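Local coordinates for protein PfhB2 (Pasteurella multocida, PDB 6U8T) that probably acts as a papain-like cysteine protease, being the YopT-type (clan CA) domain of the larger PfhB2 toxin, at residues T41-I46 with D99-E104. The protein carries 1 engineered substitution. Sequence-based numbering, arbitrary orientation.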
loop_
_atom_site.group_PDB
_atom_site.type_symbol
_atom_site.label_atom_id
_atom_site.label_comp_id
_atom_site.label_asym_id
_atom_site.label_seq_id
_atom_site.Cartn_x
_atom_site.Cartn_y
_atom_site.Cartn_z
ATOM N N THR C 41 17.081 10.049 2.658
ATOM C CA THR C 41 16.955 11.492 2.950
ATOM C C THR C 41 16.823 11.708 4.463
ATOM O O THR C 41 17.506 12.582 4.969
ATOM C CB THR C 41 15.755 12.157 2.273
ATOM O OG1 THR C 41 15.810 11.928 0.867
ATOM C CG2 THR C 41 15.735 13.654 2.573
ATOM N N CYS C 42 15.987 10.915 5.137
ATOM C CA CYS C 42 15.802 10.987 6.596
ATOM C C CYS C 42 17.135 10.685 7.300
ATOM O O CYS C 42 17.473 11.417 8.261
ATOM C CB CYS C 42 14.679 10.070 7.067
ATOM S SG CYS C 42 13.047 10.726 6.654
ATOM N N ALA C 43 17.890 9.686 6.837
ATOM C CA ALA C 43 19.223 9.390 7.395
ATOM C C ALA C 43 20.084 10.642 7.288
ATOM O O ALA C 43 20.734 11.013 8.276
ATOM C CB ALA C 43 19.872 8.221 6.684
ATOM N N HIS C 44 20.115 11.275 6.114
ATOM C CA HIS C 44 20.982 12.485 5.895
ATOM C C HIS C 44 20.510 13.619 6.794
ATOM O O HIS C 44 21.368 14.253 7.399
ATOM C CB HIS C 44 21.010 12.890 4.430
ATOM C CG HIS C 44 21.930 12.069 3.603
ATOM N ND1 HIS C 44 21.629 10.763 3.196
ATOM C CD2 HIS C 44 23.117 12.399 3.040
ATOM C CE1 HIS C 44 22.619 10.323 2.438
ATOM N NE2 HIS C 44 23.554 11.316 2.351
ATOM N N TRP C 45 19.212 13.862 6.864
ATOM C CA TRP C 45 18.606 14.888 7.730
ATOM C C TRP C 45 19.022 14.645 9.201
ATOM O O TRP C 45 19.400 15.571 9.877
ATOM C CB TRP C 45 17.089 14.861 7.565
ATOM C CG TRP C 45 16.383 15.983 8.263
ATOM C CD1 TRP C 45 16.124 17.230 7.767
ATOM C CD2 TRP C 45 15.811 15.950 9.584
ATOM N NE1 TRP C 45 15.412 17.960 8.684
ATOM C CE2 TRP C 45 15.208 17.212 9.801
ATOM C CE3 TRP C 45 15.727 14.966 10.594
ATOM C CZ2 TRP C 45 14.525 17.522 10.973
ATOM C CZ3 TRP C 45 15.035 15.273 11.750
ATOM C CH2 TRP C 45 14.460 16.536 11.943
ATOM N N ILE C 46 18.959 13.390 9.658
ATOM C CA ILE C 46 19.313 13.066 11.066
ATOM C C ILE C 46 20.801 13.398 11.284
ATOM O O ILE C 46 21.100 14.124 12.236
ATOM C CB ILE C 46 18.949 11.615 11.424
ATOM C CG1 ILE C 46 17.439 11.449 11.482
ATOM C CG2 ILE C 46 19.580 11.213 12.729
ATOM C CD1 ILE C 46 16.999 10.015 11.693
ATOM N N ASP C 99 21.653 2.114 9.335
ATOM C CA ASP C 99 22.205 2.222 10.701
ATOM C C ASP C 99 23.726 2.322 10.645
ATOM O O ASP C 99 24.269 3.129 11.409
ATOM C CB ASP C 99 21.766 1.045 11.571
ATOM C CG ASP C 99 22.180 1.223 13.012
ATOM O OD1 ASP C 99 21.611 2.110 13.650
ATOM O OD2 ASP C 99 23.084 0.489 13.465
ATOM N N ASN C 100 24.384 1.516 9.807
ATOM C CA ASN C 100 25.862 1.543 9.659
ATOM C C ASN C 100 26.287 2.912 9.107
ATOM O O ASN C 100 27.277 3.490 9.618
ATOM C CB ASN C 100 26.400 0.436 8.757
ATOM C CG ASN C 100 26.297 -0.940 9.378
ATOM O OD1 ASN C 100 25.948 -1.880 8.678
ATOM N ND2 ASN C 100 26.600 -1.095 10.655
ATOM N N TRP C 101 25.566 3.413 8.113
ATOM C CA TRP C 101 25.825 4.746 7.504
ATOM C C TRP C 101 25.708 5.833 8.580
ATOM O O TRP C 101 26.613 6.687 8.661
ATOM C CB TRP C 101 24.881 5.019 6.328
ATOM C CG TRP C 101 25.201 6.281 5.597
ATOM C CD1 TRP C 101 26.089 6.416 4.569
ATOM C CD2 TRP C 101 24.686 7.598 5.868
ATOM N NE1 TRP C 101 26.169 7.725 4.181
ATOM C CE2 TRP C 101 25.304 8.473 4.950
ATOM C CE3 TRP C 101 23.780 8.121 6.787
ATOM C CZ2 TRP C 101 24.997 9.826 4.881
ATOM C CZ3 TRP C 101 23.495 9.468 6.744
ATOM C CH2 TRP C 101 24.111 10.313 5.808
ATOM N N LEU C 102 24.663 5.778 9.398
ATOM C CA LEU C 102 24.401 6.787 10.456
ATOM C C LEU C 102 25.549 6.782 11.467
ATOM O O LEU C 102 25.989 7.874 11.858
ATOM C CB LEU C 102 23.044 6.531 11.100
ATOM C CG LEU C 102 21.853 7.034 10.281
ATOM C CD1 LEU C 102 20.553 6.471 10.819
ATOM C CD2 LEU C 102 21.800 8.556 10.247
ATOM N N GLN C 103 26.089 5.612 11.818
ATOM C CA GLN C 103 27.195 5.513 12.805
ATOM C C GLN C 103 28.488 6.025 12.177
ATOM O O GLN C 103 29.198 6.805 12.848
ATOM C CB GLN C 103 27.272 4.098 13.365
ATOM C CG GLN C 103 26.152 3.825 14.369
ATOM C CD GLN C 103 26.189 2.429 14.943
ATOM O OE1 GLN C 103 27.078 2.068 15.709
ATOM N NE2 GLN C 103 25.214 1.618 14.588
ATOM N N GLU C 104 28.735 5.690 10.908
ATOM C CA GLU C 104 29.839 6.263 10.093
ATOM C C GLU C 104 29.809 7.799 10.110
ATOM O O GLU C 104 30.859 8.399 10.078
ATOM C CB GLU C 104 29.774 5.696 8.685
ATOM C CG GLU C 104 30.358 4.316 8.616
ATOM C CD GLU C 104 30.397 3.693 7.240
ATOM O OE1 GLU C 104 29.690 4.202 6.341
ATOM O OE2 GLU C 104 31.143 2.700 7.093
#
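Ala43 faces Leu102 where two helices pack side by side, and the CA atoms of Ala43 and Leu102 lie 6.6 Å apart. The segments 41-46 and 99-104 run in nearly the same direction, at 22°, with axes 10.1 Å apart at closest approach. They belong to the helices 20-51 and 91-104 of a YopT-type clan CA cysteine protease domain. Helix 72-87 lies alongside and touches side chains of both.

Trp101 and His44 carry one side of the contact. The Trp101 side chain reaches across with CG anti to its backbone N (chi1 -174°). Its CH2 atom sits over the centre of the His44 imidazole, 3.4 Å above the ring plane. The two planes are inclined at 36°, and the rings meet obliquely. His44 ND1 hydrogen-bonds to Ser40 O one turn back in its own helix, and NE2 to Ser77 OG of helix 72-87. The second bond ties His44 to that helix, whose Leu81 touches both His44 and Trp101.

Ala43 CB packs against the six-membered ring of Trp101, 3.8 Å from CZ3. The carbonyl O of Ala43 approaches the edge of the same ring near the ring plane. Leu102 fills the other side with CD2, which lies 4.1 Å from Ala43 CB and 4.3 Å from Ile46 CG2. Beyond them, Lys151 of strand 147-155 touches both Ile46 and Leu102. The same CD2 methyl of Leu102 also rests 3.3 Å from Ala43 O.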